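Local atomic coordinates of coenzyme A transferase (Yersinia pestis, PDB entry 3QLI), a protein that probably transfers coenzyme A from an acyl-CoA to a carboxylate such as acetate. Residues A32-I36 against A57-R61; A49-L55 against F144-V148; L70-E76 against I94-F100; F157-V161 against M184-Q188; I177-Y183 against A201-V207. All blocks are in the same frame, centred on the assembly; numbering follows the deposited sequence.

Contact 1. Residues A32-I36 against A57-R61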
# COMPACT_ATOMS: atom_id res chain seq x y z
N ALA A 32 2.21 24.44 -33.91
CA ALA A 32 2.63 23.27 -33.14
C ALA A 32 1.47 22.36 -32.72
O ALA A 32 1.59 21.14 -32.77
CB ALA A 32 3.44 23.69 -31.91
N VAL A 33 0.37 22.95 -32.27
CA VAL A 33 -0.74 22.15 -31.74
C VAL A 33 -1.79 21.82 -32.81
O VAL A 33 -2.81 21.18 -32.53
CB VAL A 33 -1.41 22.81 -30.51
CG1 VAL A 33 -0.38 23.14 -29.43
CG2 VAL A 33 -2.18 24.08 -30.91
N SER A 34 -1.51 22.23 -34.04
CA SER A 34 -2.52 22.14 -35.09
C SER A 34 -2.77 20.72 -35.59
O SER A 34 -3.82 20.44 -36.16
CB SER A 34 -2.15 23.04 -36.28
OG SER A 34 -1.05 22.50 -36.98
N SER A 35 -1.81 19.82 -35.38
CA SER A 35 -1.96 18.48 -35.93
C SER A 35 -2.37 17.43 -34.91
O SER A 35 -2.48 16.26 -35.25
CB SER A 35 -0.69 18.04 -36.66
OG SER A 35 0.39 17.96 -35.74
N ILE A 36 -2.61 17.85 -33.68
CA ILE A 36 -3.12 16.96 -32.65
C ILE A 36 -4.49 16.45 -33.09
O ILE A 36 -5.37 17.25 -33.42
CB ILE A 36 -3.25 17.69 -31.28
CG1 ILE A 36 -1.87 18.13 -30.76
CG2 ILE A 36 -3.95 16.80 -30.26
CD1 ILE A 36 -1.92 19.06 -29.56
N ALA A 57 -2.58 28.03 -27.05
CA ALA A 57 -2.86 27.74 -28.45
C ALA A 57 -3.83 26.55 -28.60
O ALA A 57 -4.71 26.54 -29.47
CB ALA A 57 -1.56 27.48 -29.22
N LEU A 58 -3.68 25.54 -27.75
CA LEU A 58 -4.60 24.41 -27.78
C LEU A 58 -6.01 24.85 -27.37
O LEU A 58 -6.99 24.46 -28.00
CB LEU A 58 -4.08 23.28 -26.87
CG LEU A 58 -4.89 21.98 -26.84
CD1 LEU A 58 -5.19 21.44 -28.27
CD2 LEU A 58 -4.15 20.94 -25.98
N ALA A 59 -6.11 25.65 -26.31
CA ALA A 59 -7.41 26.15 -25.86
C ALA A 59 -8.09 26.97 -26.96
O ALA A 59 -9.29 26.83 -27.21
CB ALA A 59 -7.26 26.99 -24.59
N ASP A 60 -7.31 27.83 -27.61
CA ASP A 60 -7.83 28.60 -28.74
C ASP A 60 -8.37 27.70 -29.84
O ASP A 60 -9.40 27.99 -30.48
CB ASP A 60 -6.75 29.54 -29.28
CG ASP A 60 -6.36 30.64 -28.30
OD1 ASP A 60 -6.99 30.76 -27.22
OD2 ASP A 60 -5.41 31.41 -28.60
N ARG A 61 -7.69 26.57 -30.07
CA ARG A 61 -8.13 25.63 -31.08
C ARG A 61 -9.51 25.05 -30.74
O ARG A 61 -10.37 24.89 -31.62
CB ARG A 61 -7.09 24.51 -31.24
CG ARG A 61 -7.04 23.96 -32.63
CD ARG A 61 -6.09 22.78 -32.80
NE ARG A 61 -6.69 21.87 -33.76
CZ ARG A 61 -6.32 20.61 -33.95
NH1 ARG A 61 -5.30 20.09 -33.27
NH2 ARG A 61 -6.96 19.88 -34.85
O HOH W 1 -6.42 17.04 -36.08
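The guanidinium of R61 holds the contact together. R61 NH1 donates to V33 O and to I36 O, both at 2.8 Å. These two carbonyls belong to the first and last residues of a type I beta turn, V33 to I36, so a single arginine nitrogen clasps both ends of the turn. R61 NH2 adds a weak hydrogen bond of 3.4 Å to I36 O. Water 1 closes a small ring here, donating to I36 O (2.9 Å) and accepting from R61 NH2 (3.1 Å). R61 NE also forms a salt bridge with D66. S34 O lies over one face of the guanidinium, where the angles are too poor for a hydrogen bond.

The turn follows helix 29-32 and leads toward strand 41-44. It is thus pinned to helix 52-63, one of the helices that cover the parallel sheet of the N-terminal alpha/beta domain. Beneath the polar part the contact is apolar. I36 and L58 both pack on L42 and L70 of the sheet, and I36 CD1 comes within 4.2 Å of L58 CD1. V33 points at the helix, with V33 CG2 3.8 Å from A57 CB.

Contact 2. Residues A49-L55 against F144-V148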
# COMPACT_ATOMS: atom_id res chain seq x y z
N ALA A 49 5.85 22.99 -15.00
CA ALA A 49 6.15 22.29 -16.24
C ALA A 49 5.09 22.51 -17.34
O ALA A 49 5.40 22.40 -18.52
CB ALA A 49 6.35 20.80 -15.98
N GLU A 50 3.85 22.80 -16.95
CA GLU A 50 2.79 23.01 -17.94
C GLU A 50 3.24 24.16 -18.85
O GLU A 50 3.71 25.18 -18.37
CB GLU A 50 1.46 23.35 -17.25
CG GLU A 50 0.98 22.28 -16.27
CD GLU A 50 -0.29 22.68 -15.53
OE1 GLU A 50 -0.61 23.89 -15.49
OE2 GLU A 50 -0.96 21.79 -14.98
N PRO A 51 3.09 23.98 -20.16
CA PRO A 51 3.58 24.99 -21.11
C PRO A 51 2.53 26.04 -21.52
O PRO A 51 1.61 25.72 -22.27
CB PRO A 51 4.03 24.14 -22.31
CG PRO A 51 3.11 22.96 -22.27
CD PRO A 51 2.75 22.71 -20.82
N PRO A 52 2.67 27.29 -21.04
CA PRO A 52 1.60 28.28 -21.22
C PRO A 52 1.29 28.65 -22.66
O PRO A 52 0.12 28.84 -22.97
CB PRO A 52 2.12 29.51 -20.45
CG PRO A 52 3.61 29.29 -20.32
CD PRO A 52 3.74 27.79 -20.16
N ALA A 53 2.29 28.76 -23.52
CA ALA A 53 2.00 29.17 -24.90
C ALA A 53 1.32 28.05 -25.68
O ALA A 53 0.38 28.29 -26.46
CB ALA A 53 3.28 29.65 -25.60
N LEU A 54 1.78 26.82 -25.46
CA LEU A 54 1.19 25.65 -26.12
C LEU A 54 -0.23 25.43 -25.61
O LEU A 54 -1.13 25.14 -26.39
CB LEU A 54 2.05 24.39 -25.88
CG LEU A 54 3.40 24.37 -26.59
CD1 LEU A 54 4.25 23.16 -26.16
CD2 LEU A 54 3.23 24.38 -28.12
N LEU A 55 -0.43 25.58 -24.31
CA LEU A 55 -1.77 25.37 -23.75
C LEU A 55 -2.75 26.47 -24.16
O LEU A 55 -3.93 26.21 -24.39
CB LEU A 55 -1.70 25.24 -22.23
CG LEU A 55 -0.99 23.96 -21.77
CD1 LEU A 55 -0.91 23.93 -20.25
CD2 LEU A 55 -1.68 22.70 -22.30
N PHE A 144 2.64 14.62 -26.05
CA PHE A 144 3.11 15.11 -24.77
C PHE A 144 3.73 16.50 -24.94
O PHE A 144 4.48 16.73 -25.89
CB PHE A 144 4.14 14.14 -24.16
CG PHE A 144 4.47 14.45 -22.73
CD1 PHE A 144 3.52 14.30 -21.74
CD2 PHE A 144 5.74 14.91 -22.38
CE1 PHE A 144 3.81 14.59 -20.42
CE2 PHE A 144 6.04 15.22 -21.04
CZ PHE A 144 5.08 15.06 -20.07
N MET A 145 3.38 17.43 -24.04
CA MET A 145 3.90 18.81 -24.10
C MET A 145 4.51 19.18 -22.75
O MET A 145 3.92 18.91 -21.70
CB MET A 145 2.77 19.80 -24.48
CG MET A 145 1.91 19.28 -25.65
SD MET A 145 0.99 20.57 -26.54
CE MET A 145 -0.06 21.14 -25.22
N HIS A 146 5.68 19.81 -22.77
CA HIS A 146 6.43 20.11 -21.53
C HIS A 146 7.32 21.33 -21.81
O HIS A 146 7.92 21.43 -22.89
CB HIS A 146 7.27 18.88 -21.16
CG HIS A 146 7.73 18.82 -19.73
ND1 HIS A 146 8.73 19.62 -19.21
CD2 HIS A 146 7.38 17.97 -18.72
CE1 HIS A 146 8.94 19.30 -17.94
NE2 HIS A 146 8.14 18.30 -17.62
N THR A 147 7.40 22.25 -20.85
CA THR A 147 8.36 23.37 -20.90
C THR A 147 9.77 22.85 -20.61
O THR A 147 9.96 22.01 -19.71
CB THR A 147 7.98 24.44 -19.86
OG1 THR A 147 6.64 24.91 -20.13
CG2 THR A 147 8.97 25.62 -19.85
N VAL A 148 10.76 23.31 -21.37
CA VAL A 148 12.13 22.82 -21.22
C VAL A 148 13.09 23.99 -21.19
O VAL A 148 12.75 25.09 -21.60
CB VAL A 148 12.55 21.89 -22.37
CG1 VAL A 148 11.63 20.65 -22.41
CG2 VAL A 148 12.56 22.63 -23.70
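The path along strand 143-148 passes the start of helix 52-63. M145 is the first residue to engage and has the most surface covered. M145 CE packs at 3.7 Å from L55 CD2 and at 3.9 Å from L54 CB, while M145 CB lies 3.9 Å from P51 CG. The methionine therefore fills the space under the first turn of the helix. H146 starts out on the other side of the strand, but its ring swings back to meet A49. A49 CB sits over the ring face, 3.8 Å from the centroid, as a CH-pi contact. H146 ND1 donates to T147 O at 2.7 Å, which holds the ring in place. T147 carries the polar link. T147 N donates to A49 O at 3.1 Å, and T147 OG1 donates to the same A49 O at 3.2 Å.

P51 is the N-cap residue of the helix, and E179 accepts from the backbone nitrogens of A53 and L54 in its first turn. The side chain of E50 is about 6 Å from that of E76, a CoA-binding residue. Such a helix start packed over the C-terminal end of a central parallel strand is characteristic of Rossmann-like alpha/beta folds.

Contact 3. Residues L70-E76 against I94-F100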
# COMPACT_ATOMS: atom_id res chain seq x y z
N LEU A 70 -10.81 15.48 -26.96
CA LEU A 70 -9.41 15.39 -26.57
C LEU A 70 -9.31 15.13 -25.07
O LEU A 70 -9.71 15.96 -24.25
CB LEU A 70 -8.65 16.68 -26.93
CG LEU A 70 -7.15 16.66 -26.58
CD1 LEU A 70 -6.40 15.67 -27.47
CD2 LEU A 70 -6.55 18.06 -26.74
N ARG A 71 -8.78 13.97 -24.71
CA ARG A 71 -8.62 13.64 -23.30
C ARG A 71 -7.26 14.14 -22.87
O ARG A 71 -6.26 13.90 -23.54
CB ARG A 71 -8.69 12.14 -23.10
CG ARG A 71 -10.06 11.53 -23.33
CD ARG A 71 -10.04 10.07 -22.90
NE ARG A 71 -11.34 9.43 -23.07
CZ ARG A 71 -11.61 8.20 -22.66
NH1 ARG A 71 -10.67 7.47 -22.07
NH2 ARG A 71 -12.82 7.69 -22.86
N VAL A 72 -7.21 14.85 -21.74
CA VAL A 72 -5.93 15.28 -21.20
C VAL A 72 -5.71 14.61 -19.86
O VAL A 72 -6.48 14.81 -18.90
CB VAL A 72 -5.86 16.82 -21.04
CG1 VAL A 72 -4.50 17.24 -20.43
CG2 VAL A 72 -6.09 17.50 -22.39
N TYR A 73 -4.66 13.78 -19.80
CA TYR A 73 -4.29 13.02 -18.61
C TYR A 73 -3.12 13.74 -17.93
O TYR A 73 -2.09 13.97 -18.55
CB TYR A 73 -3.86 11.61 -19.01
CG TYR A 73 -4.97 10.71 -19.50
CD1 TYR A 73 -5.58 9.79 -18.65
CD2 TYR A 73 -5.39 10.74 -20.84
CE1 TYR A 73 -6.58 8.92 -19.11
CE2 TYR A 73 -6.40 9.89 -21.30
CZ TYR A 73 -7.00 8.98 -20.43
OH TYR A 73 -8.00 8.13 -20.89
N TYR A 74 -3.25 14.07 -16.65
CA TYR A 74 -2.25 14.93 -16.02
C TYR A 74 -2.32 14.92 -14.50
O TYR A 74 -3.34 14.51 -13.93
CB TYR A 74 -2.44 16.37 -16.53
CG TYR A 74 -3.74 16.96 -16.04
CD1 TYR A 74 -3.77 17.82 -14.95
CD2 TYR A 74 -4.94 16.63 -16.65
CE1 TYR A 74 -4.96 18.34 -14.48
CE2 TYR A 74 -6.15 17.15 -16.18
CZ TYR A 74 -6.16 18.00 -15.10
OH TYR A 74 -7.36 18.50 -14.63
N PHE A 75 -1.26 15.42 -13.86
CA PHE A 75 -1.13 15.53 -12.41
C PHE A 75 -0.68 16.94 -12.02
O PHE A 75 -0.06 17.63 -12.82
CB PHE A 75 -0.03 14.59 -11.91
CG PHE A 75 -0.40 13.14 -11.88
CD1 PHE A 75 -0.87 12.56 -10.72
CD2 PHE A 75 -0.22 12.34 -12.99
CE1 PHE A 75 -1.19 11.22 -10.68
CE2 PHE A 75 -0.54 11.00 -12.96
CZ PHE A 75 -1.02 10.44 -11.80
N GLU A 76 -0.96 17.35 -10.79
CA GLU A 76 -0.50 18.65 -10.28
C GLU A 76 -0.82 19.90 -11.10
O GLU A 76 0.08 20.57 -11.60
CB GLU A 76 0.99 18.60 -9.94
CG GLU A 76 1.39 19.54 -8.81
CD GLU A 76 0.61 19.31 -7.53
OE1 GLU A 76 0.22 18.15 -7.27
OE2 GLU A 76 0.38 20.28 -6.79
N ILE A 94 -12.29 19.62 -24.65
CA ILE A 94 -11.08 19.16 -23.98
C ILE A 94 -11.50 18.54 -22.66
O ILE A 94 -11.97 19.25 -21.78
CB ILE A 94 -10.09 20.31 -23.74
CG1 ILE A 94 -9.69 20.93 -25.08
CG2 ILE A 94 -8.86 19.81 -22.96
CD1 ILE A 94 -8.81 22.14 -24.97
N LYS A 95 -11.35 17.23 -22.53
CA LYS A 95 -11.88 16.51 -21.38
C LYS A 95 -10.80 16.29 -20.32
O LYS A 95 -9.79 15.63 -20.58
CB LYS A 95 -12.42 15.14 -21.81
CG LYS A 95 -13.30 15.15 -23.05
CD LYS A 95 -14.48 16.09 -22.88
CE LYS A 95 -15.49 15.92 -24.01
NZ LYS A 95 -16.01 14.52 -24.07
N PRO A 96 -11.00 16.84 -19.11
CA PRO A 96 -10.01 16.63 -18.05
C PRO A 96 -10.10 15.22 -17.51
O PRO A 96 -11.12 14.84 -16.93
CB PRO A 96 -10.43 17.64 -16.97
CG PRO A 96 -11.27 18.66 -17.71
CD PRO A 96 -12.00 17.86 -18.74
N TYR A 97 -9.04 14.45 -17.74
CA TYR A 97 -8.90 13.13 -17.14
C TYR A 97 -7.85 13.31 -16.07
O TYR A 97 -6.70 12.89 -16.20
CB TYR A 97 -8.51 12.08 -18.21
CG TYR A 97 -9.75 11.53 -18.89
CD1 TYR A 97 -10.14 10.20 -18.73
CD2 TYR A 97 -10.57 12.37 -19.65
CE1 TYR A 97 -11.30 9.71 -19.32
CE2 TYR A 97 -11.75 11.88 -20.24
CZ TYR A 97 -12.10 10.56 -20.07
OH TYR A 97 -13.24 10.06 -20.65
N SER A 98 -8.26 14.00 -15.02
CA SER A 98 -7.36 14.46 -13.97
C SER A 98 -6.95 13.27 -13.13
O SER A 98 -7.78 12.45 -12.75
CB SER A 98 -8.08 15.48 -13.10
OG SER A 98 -8.89 16.33 -13.89
N MET A 99 -5.66 13.20 -12.81
CA MET A 99 -5.16 12.11 -12.00
C MET A 99 -4.86 12.54 -10.56
O MET A 99 -4.60 11.70 -9.70
CB MET A 99 -3.98 11.45 -12.71
CG MET A 99 -4.43 10.90 -14.07
SD MET A 99 -3.17 10.19 -15.12
CE MET A 99 -2.92 8.58 -14.35
N PHE A 100 -4.89 13.85 -10.33
CA PHE A 100 -4.96 14.45 -8.99
C PHE A 100 -6.14 15.41 -9.05
O PHE A 100 -6.33 16.07 -10.07
CB PHE A 100 -3.75 15.35 -8.70
CG PHE A 100 -2.51 14.64 -8.24
CD1 PHE A 100 -2.54 13.31 -7.83
CD2 PHE A 100 -1.30 15.32 -8.19
CE1 PHE A 100 -1.37 12.68 -7.41
CE2 PHE A 100 -0.13 14.70 -7.76
CZ PHE A 100 -0.17 13.38 -7.37
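Backbone hydrogen bonds define a parallel strand pair. K95 N donates to L70 O (2.7 Å), V72 N to K95 O (2.9 Å) and Y97 N to V72 O (2.8 Å). Further along, M99 N donates to Y74 O (2.9 Å). The strand axes approach to 4.7 Å, their directions 29° apart.

Between side chains, S98 OG donates to Y74 OH at 2.8 Å; Y74 OH also bonds to E105.

Aromatic contacts dominate the rest. R71 CD lies over the Y97 ring and Y97 CB over the Y73 ring, with CH-pi centroid distances of 3.7 and 3.8 Å. M99 CB covers the F75 ring and M99 SD makes a Met-aromatic contact. F75 turns its edge to the face of F100, a T-shaped pair with centroids 4.7 Å apart.

E76 is a CoA-binding residue, though this chain binds no CoA in the model. The side chain of F100 is about 5 Å from that of E264, where CoA attaches covalently.

The pair belongs to the beta-alpha-beta unit 70-74, 79-83, 94-98. Strand 94-98 is outermost in this chain's sheet. L70 and I94 pack on helix 52-63, Y73 and M99 on helix 131-139. R71 forms a salt bridge with E428 of the second subunit.

Contact 4. Residues F157-V161 against M184-Q188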
# COMPACT_ATOMS: atom_id res chain seq x y z
N PHE A 157 17.81 19.41 -24.44
CA PHE A 157 16.96 20.26 -23.60
C PHE A 157 16.83 19.58 -22.25
O PHE A 157 16.92 18.36 -22.16
CB PHE A 157 15.55 20.34 -24.19
CG PHE A 157 15.50 20.83 -25.60
CD1 PHE A 157 15.31 22.18 -25.87
CD2 PHE A 157 15.59 19.94 -26.67
CE1 PHE A 157 15.23 22.64 -27.18
CE2 PHE A 157 15.52 20.40 -27.97
CZ PHE A 157 15.34 21.76 -28.23
N SER A 158 16.57 20.34 -21.20
CA SER A 158 16.29 19.73 -19.91
C SER A 158 14.82 19.88 -19.52
O SER A 158 14.23 20.95 -19.72
CB SER A 158 17.16 20.39 -18.82
OG SER A 158 16.79 19.96 -17.53
N LEU A 159 14.25 18.83 -18.93
CA LEU A 159 12.93 18.92 -18.30
C LEU A 159 12.90 19.81 -17.04
O LEU A 159 11.83 20.11 -16.50
CB LEU A 159 12.43 17.51 -17.95
CG LEU A 159 12.20 16.58 -19.14
CD1 LEU A 159 11.77 15.22 -18.63
CD2 LEU A 159 11.15 17.16 -20.08
N GLY A 160 14.07 20.21 -16.55
CA GLY A 160 14.11 21.20 -15.49
C GLY A 160 13.42 20.79 -14.20
O GLY A 160 13.87 19.86 -13.53
N VAL A 161 12.36 21.51 -13.85
CA VAL A 161 11.60 21.27 -12.63
C VAL A 161 10.90 19.92 -12.59
O VAL A 161 10.58 19.40 -11.53
CB VAL A 161 10.57 22.38 -12.35
CG1 VAL A 161 11.27 23.66 -11.94
CG2 VAL A 161 9.70 22.61 -13.57
N MET A 184 13.39 28.29 -17.34
CA MET A 184 13.39 26.91 -16.86
C MET A 184 14.83 26.48 -16.58
O MET A 184 15.67 26.50 -17.48
CB MET A 184 12.76 25.96 -17.90
CG MET A 184 12.70 24.51 -17.42
SD MET A 184 11.66 24.24 -15.97
CE MET A 184 10.03 24.21 -16.71
N PRO A 185 15.14 26.10 -15.34
CA PRO A 185 16.52 25.70 -15.04
C PRO A 185 16.96 24.44 -15.79
O PRO A 185 16.15 23.55 -16.06
CB PRO A 185 16.50 25.44 -13.53
CG PRO A 185 15.04 25.13 -13.23
CD PRO A 185 14.28 26.07 -14.14
N ARG A 186 18.25 24.38 -16.11
CA ARG A 186 18.86 23.19 -16.69
C ARG A 186 19.24 22.26 -15.55
O ARG A 186 20.26 22.45 -14.88
CB ARG A 186 20.10 23.58 -17.50
CG ARG A 186 20.75 22.42 -18.23
CD ARG A 186 21.94 22.89 -19.07
NE ARG A 186 21.55 23.49 -20.35
CZ ARG A 186 21.18 24.76 -20.51
NH1 ARG A 186 21.12 25.58 -19.47
NH2 ARG A 186 20.86 25.20 -21.73
N VAL A 187 18.40 21.26 -15.33
CA VAL A 187 18.57 20.37 -14.19
C VAL A 187 19.17 19.03 -14.60
O VAL A 187 18.77 18.47 -15.62
CB VAL A 187 17.21 20.15 -13.50
CG1 VAL A 187 17.30 19.04 -12.46
CG2 VAL A 187 16.72 21.46 -12.88
N GLN A 188 20.13 18.54 -13.83
CA GLN A 188 20.72 17.23 -14.10
C GLN A 188 19.84 16.15 -13.48
O GLN A 188 19.28 16.33 -12.39
CB GLN A 188 22.14 17.13 -13.53
CG GLN A 188 23.12 18.10 -14.18
CD GLN A 188 24.46 18.19 -13.46
OE1 GLN A 188 24.78 17.36 -12.60
NE2 GLN A 188 25.25 19.21 -13.80
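M184, S158 and G160 have the most surface covered here. S158 points at the loop 184-188 and uses its hydroxyl as an acceptor on two sides. V187 N donates to S158 OG across the contact at 3.0 Å. G160 N donates to the same S158 OG at 2.9 Å, two residues on, which makes an ST turn. One hydroxyl thus shapes the bend that ends strand 156-158 and also holds the facing loop.

G160 lies in the tightest part of the contact. G160 CA is 3.2 Å from P185 O and 3.9 Å from M184 SD, and G160 O is 3.3 Å from V187 CG2. A beta carbon here would clash with M184 SD and P185 O. The positive phi of 61° also suits a glycine.

The contact joins the end of strand 156-158 and the turn after it to the loop that follows strand 175-180 in the N-terminal alpha/beta domain. Strand 156-158 pairs with strand 193-195 in a small two-stranded antiparallel sheet beside the main parallel sheet. The end-to-end directions of 158-161 and 184-187 differ by 101°.

M184 reaches the turn with its sulfur. V161 N makes a weak hydrogen bond of 3.5 Å to M184 SD, and V161 CG2 also lies 3.5 Å from M184 SD. V161 CG1 is 4.2 Å from P185 CG. Helix 300-306 covers V161, P185 and V187 through Y303 and L306.

Contact 5. Residues I177-Y183 against A201-V207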
# COMPACT_ATOMS: atom_id res chain seq x y z
N ILE A 177 6.27 17.69 -27.93
CA ILE A 177 6.35 19.10 -28.30
C ILE A 177 6.90 19.87 -27.12
O ILE A 177 6.34 19.79 -26.02
CB ILE A 177 4.95 19.67 -28.61
CG1 ILE A 177 4.22 18.78 -29.62
CG2 ILE A 177 5.05 21.13 -29.09
CD1 ILE A 177 2.80 19.25 -29.95
N VAL A 178 7.98 20.63 -27.32
CA VAL A 178 8.56 21.38 -26.20
C VAL A 178 8.34 22.88 -26.31
O VAL A 178 8.24 23.44 -27.41
CB VAL A 178 10.07 21.11 -26.04
CG1 VAL A 178 10.34 19.62 -25.93
CG2 VAL A 178 10.83 21.72 -27.20
N GLU A 179 8.26 23.52 -25.16
CA GLU A 179 8.21 24.97 -25.07
C GLU A 179 9.47 25.41 -24.34
O GLU A 179 9.61 25.23 -23.13
CB GLU A 179 6.95 25.40 -24.32
CG GLU A 179 6.83 26.91 -24.11
CD GLU A 179 5.40 27.32 -23.82
OE1 GLU A 179 4.48 26.66 -24.36
OE2 GLU A 179 5.18 28.31 -23.08
N VAL A 180 10.40 25.97 -25.11
CA VAL A 180 11.67 26.45 -24.59
C VAL A 180 11.44 27.72 -23.78
O VAL A 180 10.73 28.64 -24.21
CB VAL A 180 12.67 26.72 -25.74
CG1 VAL A 180 13.88 27.56 -25.26
CG2 VAL A 180 13.13 25.41 -26.38
N ASN A 181 12.03 27.77 -22.59
CA ASN A 181 11.87 28.91 -21.70
C ASN A 181 13.17 29.12 -20.95
O ASN A 181 13.59 28.25 -20.19
CB ASN A 181 10.73 28.62 -20.71
CG ASN A 181 10.44 29.79 -19.80
OD1 ASN A 181 11.13 30.80 -19.84
ND2 ASN A 181 9.40 29.66 -19.00
N ARG A 182 13.81 30.27 -21.14
CA ARG A 182 15.11 30.50 -20.50
C ARG A 182 14.96 30.57 -18.98
O ARG A 182 15.95 30.46 -18.25
CB ARG A 182 15.80 31.75 -21.05
CG ARG A 182 15.06 33.03 -20.77
CD ARG A 182 15.88 34.27 -21.16
NE ARG A 182 15.35 35.45 -20.48
CZ ARG A 182 14.49 36.31 -21.02
NH1 ARG A 182 14.07 36.14 -22.27
NH2 ARG A 182 14.05 37.35 -20.32
N TYR A 183 13.73 30.74 -18.50
CA TYR A 183 13.49 30.72 -17.06
C TYR A 183 13.44 29.31 -16.48
O TYR A 183 13.46 29.13 -15.26
CB TYR A 183 12.21 31.47 -16.69
CG TYR A 183 12.30 32.96 -16.89
CD1 TYR A 183 12.68 33.80 -15.85
CD2 TYR A 183 12.02 33.54 -18.12
CE1 TYR A 183 12.77 35.17 -16.02
CE2 TYR A 183 12.12 34.91 -18.31
CZ TYR A 183 12.49 35.72 -17.26
OH TYR A 183 12.58 37.08 -17.44
N ALA A 201 8.60 18.98 -32.23
CA ALA A 201 8.39 20.39 -32.54
C ALA A 201 8.77 21.26 -31.36
O ALA A 201 8.69 20.83 -30.20
CB ALA A 201 6.93 20.64 -32.94
N ILE A 202 9.15 22.50 -31.67
CA ILE A 202 9.65 23.44 -30.67
C ILE A 202 8.97 24.80 -30.80
O ILE A 202 8.84 25.34 -31.90
CB ILE A 202 11.16 23.69 -30.89
CG1 ILE A 202 11.92 22.35 -30.87
CG2 ILE A 202 11.70 24.69 -29.86
CD1 ILE A 202 13.31 22.43 -31.52
N VAL A 203 8.53 25.36 -29.67
CA VAL A 203 8.16 26.77 -29.62
C VAL A 203 8.98 27.42 -28.53
O VAL A 203 9.56 26.71 -27.69
CB VAL A 203 6.65 26.98 -29.35
CG1 VAL A 203 5.81 26.24 -30.39
CG2 VAL A 203 6.26 26.54 -27.93
N GLU A 204 9.05 28.75 -28.54
CA GLU A 204 9.84 29.50 -27.56
C GLU A 204 8.95 30.51 -26.87
O GLU A 204 8.23 31.28 -27.53
CB GLU A 204 11.02 30.22 -28.22
CG GLU A 204 12.04 29.28 -28.85
CD GLU A 204 13.05 29.99 -29.77
OE1 GLU A 204 12.73 31.05 -30.34
OE2 GLU A 204 14.16 29.45 -29.94
N ASN A 205 9.00 30.52 -25.55
CA ASN A 205 8.19 31.43 -24.74
C ASN A 205 8.89 31.67 -23.41
O ASN A 205 8.78 30.85 -22.49
CB ASN A 205 6.79 30.86 -24.49
CG ASN A 205 5.87 31.87 -23.82
OD1 ASN A 205 5.81 33.02 -24.24
ND2 ASN A 205 5.17 31.45 -22.77
N HIS A 206 9.60 32.79 -23.32
CA HIS A 206 10.39 33.11 -22.12
C HIS A 206 9.58 33.93 -21.13
O HIS A 206 9.37 35.13 -21.34
CB HIS A 206 11.65 33.88 -22.51
CG HIS A 206 12.43 33.22 -23.61
ND1 HIS A 206 13.10 32.03 -23.43
CD2 HIS A 206 12.63 33.58 -24.90
CE1 HIS A 206 13.69 31.69 -24.56
NE2 HIS A 206 13.42 32.61 -25.47
N VAL A 207 9.12 33.28 -20.06
CA VAL A 207 8.33 33.93 -19.03
C VAL A 207 8.66 33.28 -17.70
O VAL A 207 9.01 32.10 -17.66
CB VAL A 207 6.82 33.81 -19.28
CG1 VAL A 207 6.41 34.57 -20.54
CG2 VAL A 207 6.41 32.34 -19.39
O HOH W 2 7.10 29.12 -21.34
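I177 opens the parallel pairing of strands 175-180 and 201-204, the latter outermost within this chain's Rossmann-like sheet. I177 CG2 lies 4.3 Å from A201 CB. At V178 the ladder of hydrogen bonds begins. V178 N donates to A201 O and V203 N donates to V178 O, both at 3.0 Å. V178 shares a face with I202.

E179 lies on the other face with V203. E179 OE2 accepts from N205 ND2 at 3.2 Å, and water 2 bridges E179 OE2 and N205 O at 2.7 Å each. The same carboxylate accepts from the backbone of A53 and L54 at the start of helix 52-63. V180 continues the ladder: V180 N donates to V203 O (2.8 Å) and N205 N to V180 O (2.9 Å). V180 CG2 is 3.8 Å from I202 CG2, and Y22 of helix 18-25 covers both residues.

Beyond the strands, N181 replaces backbone pairing with its amide. N181 OD1 accepts from V207 N (3.2 Å) and also from Y183 N (2.9 Å), the second bond forming an Asx turn. N181 ND2 donates to V207 O at 2.8 Å. Finally R182 N donates to H206 ND1 at 3.0 Å.

How the contacts relate
All five contacts belong to the N-terminal alpha/beta domain. Contacts 3 and 5 pair strands toward the two ends of its six-stranded parallel sheet, and their centres are 22 Å apart. Contact 2 lies between them on strand 143-148, next to strand 175-180 of contact 5; these two centres are 8 Å apart. Contacts 1 and 2 share helix 52-63, which spans part of one sheet face. Along the chain, contacts 1 and 2 alternate their segments, as do contacts 4 and 5, while contact 3 falls wholly between the segments of contact 2. Contact 4 packs F157 against V180 and I202 of contact 5. Contact 3 holds E76 of the CoA site; contacts 1 and 5 lie away from the annotated sites.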